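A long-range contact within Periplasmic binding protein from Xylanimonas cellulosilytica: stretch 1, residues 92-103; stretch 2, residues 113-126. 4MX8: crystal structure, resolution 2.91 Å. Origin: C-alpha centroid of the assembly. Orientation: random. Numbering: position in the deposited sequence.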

# COMPACT_ATOMS: atom_id res chain seq x y z
N THR A 92 -1.12 -14.94 9.31
CA THR A 92 -1.99 -13.94 8.67
C THR A 92 -1.20 -12.65 8.54
O THR A 92 -0.01 -12.62 8.86
CB THR A 92 -3.21 -13.63 9.51
OG1 THR A 92 -2.78 -12.95 10.69
CG2 THR A 92 -3.96 -14.91 9.88
N LEU A 93 -1.84 -11.57 8.10
CA LEU A 93 -1.14 -10.30 7.89
C LEU A 93 -0.64 -9.71 9.21
O LEU A 93 0.19 -8.81 9.20
CB LEU A 93 -2.06 -9.29 7.23
CG LEU A 93 -2.53 -9.62 5.81
CD1 LEU A 93 -3.51 -8.58 5.30
CD2 LEU A 93 -1.32 -9.74 4.90
N PHE A 94 -1.14 -10.24 10.33
CA PHE A 94 -0.91 -9.67 11.65
C PHE A 94 -0.17 -10.61 12.59
O PHE A 94 0.31 -10.19 13.65
CB PHE A 94 -2.24 -9.37 12.32
CG PHE A 94 -3.03 -8.29 11.68
CD1 PHE A 94 -2.68 -6.97 11.84
CD2 PHE A 94 -4.17 -8.59 10.98
CE1 PHE A 94 -3.45 -5.96 11.27
CE2 PHE A 94 -4.95 -7.58 10.41
CZ PHE A 94 -4.59 -6.27 10.56
N GLU A 95 -0.13 -11.89 12.24
CA GLU A 95 0.25 -12.91 13.20
C GLU A 95 1.01 -14.04 12.54
O GLU A 95 0.68 -14.47 11.44
CB GLU A 95 -1.01 -13.45 13.87
CG GLU A 95 -0.77 -14.16 15.18
CD GLU A 95 -2.05 -14.50 15.91
OE1 GLU A 95 -3.14 -14.34 15.30
OE2 GLU A 95 -1.97 -14.94 17.08
N ALA A 96 2.04 -14.54 13.22
CA ALA A 96 2.87 -15.60 12.67
C ALA A 96 2.66 -16.95 13.35
O ALA A 96 2.57 -17.03 14.58
CB ALA A 96 4.33 -15.19 12.74
N ASP A 97 2.61 -18.02 12.55
CA ASP A 97 2.66 -19.39 13.05
C ASP A 97 4.14 -19.77 13.26
O ASP A 97 4.75 -20.43 12.42
CB ASP A 97 1.99 -20.34 12.03
CG ASP A 97 1.86 -21.77 12.55
OD1 ASP A 97 2.58 -22.15 13.50
OD2 ASP A 97 1.05 -22.54 11.98
N LEU A 98 4.70 -19.34 14.38
CA LEU A 98 6.13 -19.52 14.65
C LEU A 98 6.58 -20.98 14.71
O LEU A 98 7.75 -21.27 14.45
CB LEU A 98 6.56 -18.78 15.92
CG LEU A 98 6.38 -17.26 15.87
CD1 LEU A 98 6.71 -16.67 17.20
CD2 LEU A 98 7.25 -16.61 14.80
N ILE A 99 5.68 -21.91 15.06
CA ILE A 99 6.10 -23.32 15.07
C ILE A 99 6.19 -23.86 13.64
O ILE A 99 7.12 -24.59 13.30
CB ILE A 99 5.24 -24.26 16.00
CG1 ILE A 99 3.76 -24.18 15.68
CG2 ILE A 99 5.44 -23.92 17.45
CD1 ILE A 99 2.90 -24.97 16.66
N ALA A 100 5.23 -23.48 12.81
CA ALA A 100 5.25 -23.88 11.41
C ALA A 100 6.49 -23.33 10.76
O ALA A 100 7.27 -24.08 10.15
CB ALA A 100 4.03 -23.36 10.71
N ILE A 101 6.67 -22.02 10.88
CA ILE A 101 7.80 -21.34 10.25
C ILE A 101 9.13 -21.94 10.68
O ILE A 101 9.97 -22.27 9.83
CB ILE A 101 7.77 -19.83 10.51
CG1 ILE A 101 6.50 -19.23 9.90
CG2 ILE A 101 9.00 -19.17 9.91
CD1 ILE A 101 6.34 -17.76 10.18
N GLU A 102 9.33 -22.12 11.99
CA GLU A 102 10.55 -22.73 12.51
C GLU A 102 10.82 -24.06 11.83
O GLU A 102 11.92 -24.28 11.34
CB GLU A 102 10.47 -22.91 14.03
CG GLU A 102 11.49 -23.87 14.60
CD GLU A 102 12.89 -23.29 14.65
OE1 GLU A 102 13.04 -22.06 14.85
OE2 GLU A 102 13.85 -24.08 14.48
N ALA A 103 9.81 -24.93 11.79
CA ALA A 103 9.91 -26.21 11.09
C ALA A 103 10.30 -26.07 9.62
O ALA A 103 11.00 -26.92 9.07
CB ALA A 103 8.59 -26.96 11.18
N GLY A 113 4.54 -3.24 7.77
CA GLY A 113 3.22 -2.73 8.04
C GLY A 113 2.52 -3.43 9.18
O GLY A 113 2.95 -3.34 10.35
N ARG A 114 1.44 -4.12 8.83
CA ARG A 114 0.63 -4.85 9.80
C ARG A 114 1.46 -5.90 10.52
O ARG A 114 1.16 -6.27 11.67
CB ARG A 114 -0.57 -5.50 9.12
CG ARG A 114 -1.56 -4.51 8.53
CD ARG A 114 -2.60 -5.21 7.66
NE ARG A 114 -3.56 -4.27 7.08
CZ ARG A 114 -3.46 -3.76 5.86
NH1 ARG A 114 -4.37 -2.91 5.42
NH2 ARG A 114 -2.44 -4.10 5.08
N SER A 115 2.50 -6.38 9.86
CA SER A 115 3.32 -7.43 10.45
C SER A 115 4.62 -6.89 11.04
O SER A 115 5.48 -7.67 11.47
CB SER A 115 3.61 -8.53 9.44
OG SER A 115 4.38 -8.03 8.36
N SER A 116 4.76 -5.56 11.08
CA SER A 116 5.99 -4.93 11.54
C SER A 116 6.37 -5.46 12.93
O SER A 116 7.51 -5.87 13.15
CB SER A 116 5.84 -3.40 11.53
OG SER A 116 6.32 -2.83 12.74
N GLY A 117 5.39 -5.51 13.83
CA GLY A 117 5.62 -5.93 15.20
C GLY A 117 6.12 -7.35 15.39
O GLY A 117 6.74 -7.66 16.41
N LEU A 118 5.84 -8.22 14.41
CA LEU A 118 6.30 -9.61 14.45
C LEU A 118 7.80 -9.73 14.25
O LEU A 118 8.33 -10.84 14.26
CB LEU A 118 5.64 -10.41 13.33
CG LEU A 118 4.14 -10.50 13.29
CD1 LEU A 118 3.75 -11.41 12.16
CD2 LEU A 118 3.64 -11.05 14.58
N TRP A 119 8.49 -8.61 14.04
CA TRP A 119 9.89 -8.67 13.65
C TRP A 119 10.77 -9.47 14.61
O TRP A 119 11.46 -10.41 14.18
CB TRP A 119 10.49 -7.28 13.46
CG TRP A 119 11.95 -7.37 13.16
CD1 TRP A 119 12.53 -7.59 11.94
CD2 TRP A 119 13.02 -7.28 14.10
NE1 TRP A 119 13.90 -7.63 12.06
CE2 TRP A 119 14.22 -7.44 13.38
CE3 TRP A 119 13.08 -7.06 15.48
CZ2 TRP A 119 15.46 -7.40 14.00
CZ3 TRP A 119 14.30 -7.03 16.08
CH2 TRP A 119 15.48 -7.19 15.35
N ALA A 120 10.74 -9.13 15.89
CA ALA A 120 11.65 -9.76 16.85
C ALA A 120 11.46 -11.29 16.98
O ALA A 120 12.44 -12.03 17.06
CB ALA A 120 11.56 -9.07 18.18
N ASP A 121 10.22 -11.76 16.98
CA ASP A 121 9.93 -13.18 17.07
C ASP A 121 10.44 -13.92 15.85
O ASP A 121 11.05 -14.99 15.96
CB ASP A 121 8.43 -13.44 17.21
CG ASP A 121 7.91 -13.16 18.60
OD1 ASP A 121 8.74 -12.87 19.49
OD2 ASP A 121 6.66 -13.24 18.80
N LEU A 122 10.18 -13.35 14.67
CA LEU A 122 10.61 -13.96 13.42
C LEU A 122 12.13 -14.00 13.32
O LEU A 122 12.70 -15.04 12.96
CB LEU A 122 9.98 -13.25 12.24
CG LEU A 122 8.49 -13.58 12.17
CD1 LEU A 122 7.73 -12.59 11.29
CD2 LEU A 122 8.31 -14.98 11.65
N ASN A 123 12.78 -12.91 13.67
CA ASN A 123 14.25 -12.83 13.60
C ASN A 123 14.98 -13.89 14.46
O ASN A 123 16.15 -14.20 14.20
CB ASN A 123 14.70 -11.41 13.95
CG ASN A 123 16.15 -11.13 13.56
OD1 ASN A 123 16.59 -11.45 12.46
ND2 ASN A 123 16.89 -10.50 14.48
N GLU A 124 14.30 -14.47 15.45
CA GLU A 124 14.87 -15.58 16.23
C GLU A 124 14.94 -16.88 15.43
O GLU A 124 15.66 -17.81 15.82
CB GLU A 124 14.07 -15.84 17.52
CG GLU A 124 14.40 -14.91 18.68
CD GLU A 124 15.80 -15.12 19.23
OE1 GLU A 124 16.09 -16.24 19.74
OE2 GLU A 124 16.62 -14.17 19.16
N ILE A 125 14.18 -16.94 14.33
CA ILE A 125 14.07 -18.13 13.48
C ILE A 125 14.98 -18.06 12.26
O ILE A 125 15.65 -19.04 11.91
CB ILE A 125 12.64 -18.29 12.98
CG1 ILE A 125 11.68 -18.40 14.15
CG2 ILE A 125 12.49 -19.50 12.10
CD1 ILE A 125 10.23 -18.37 13.70
N ALA A 126 15.00 -16.89 11.62
CA ALA A 126 15.88 -16.61 10.48
C ALA A 126 15.94 -15.11 10.29
O ALA A 126 14.99 -14.41 10.64
CB ALA A 126 15.33 -17.27 9.24

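Not one hydrogen bond crosses between these two stretches, although together they bury 633 Å² of surface. The contact thus illustrates a general principle: segments distant in sequence can be held side by side by the packing of apolar side chains, while each satisfies much of its backbone polarity internally. The nearest approach to an exception is Leu93 O, which lies 3.4 Å from Ser115 N, but the angle is too poor for a hydrogen bond.

The two stretches run in the same general direction. Phe94 lies beside Ser115, Leu98 beside Leu122 and Glu102 beside Ile125, and the axes of helices 98-103 and 119-123 are inclined to each other by 35°. Their closest approach of 11.2 Å leaves room for branched side chains between them. Asp97 caps the first helix, its OD1 accepting from Ala100 N at 3.0 Å, and takes no part in the contact itself.

At the center of the packing, Leu122 CD2 meets three partners: Leu98 CD2 and Ile101 CD1, each at 3.7 Å, and Ala96 CB at 4.1 Å. The small side chain of Ala96 also points toward the second stretch, where its CB lies 3.9 Å from Leu118 CD1. Further along, Ile125 extends the apolar surface; its CD1 sits 3.6 Å from Leu98 CD2, while its CG2 packs 3.8 Å from Glu102 CA and equally 3.8 Å from Glu102 OE1, so that the methyl touches both the backbone and the poorly ordered carboxylate.

At the other end, Arg114 contributes its hydrocarbon portion. Its CB is 3.6 Å from Phe94 CE1, an oblique approach to the ring, and Phe94 CZ lies at the edge of the guanidinium, near its plane. The guanidinium is satisfied, since NH1 and NH2 hydrogen-bond elsewhere in the structure.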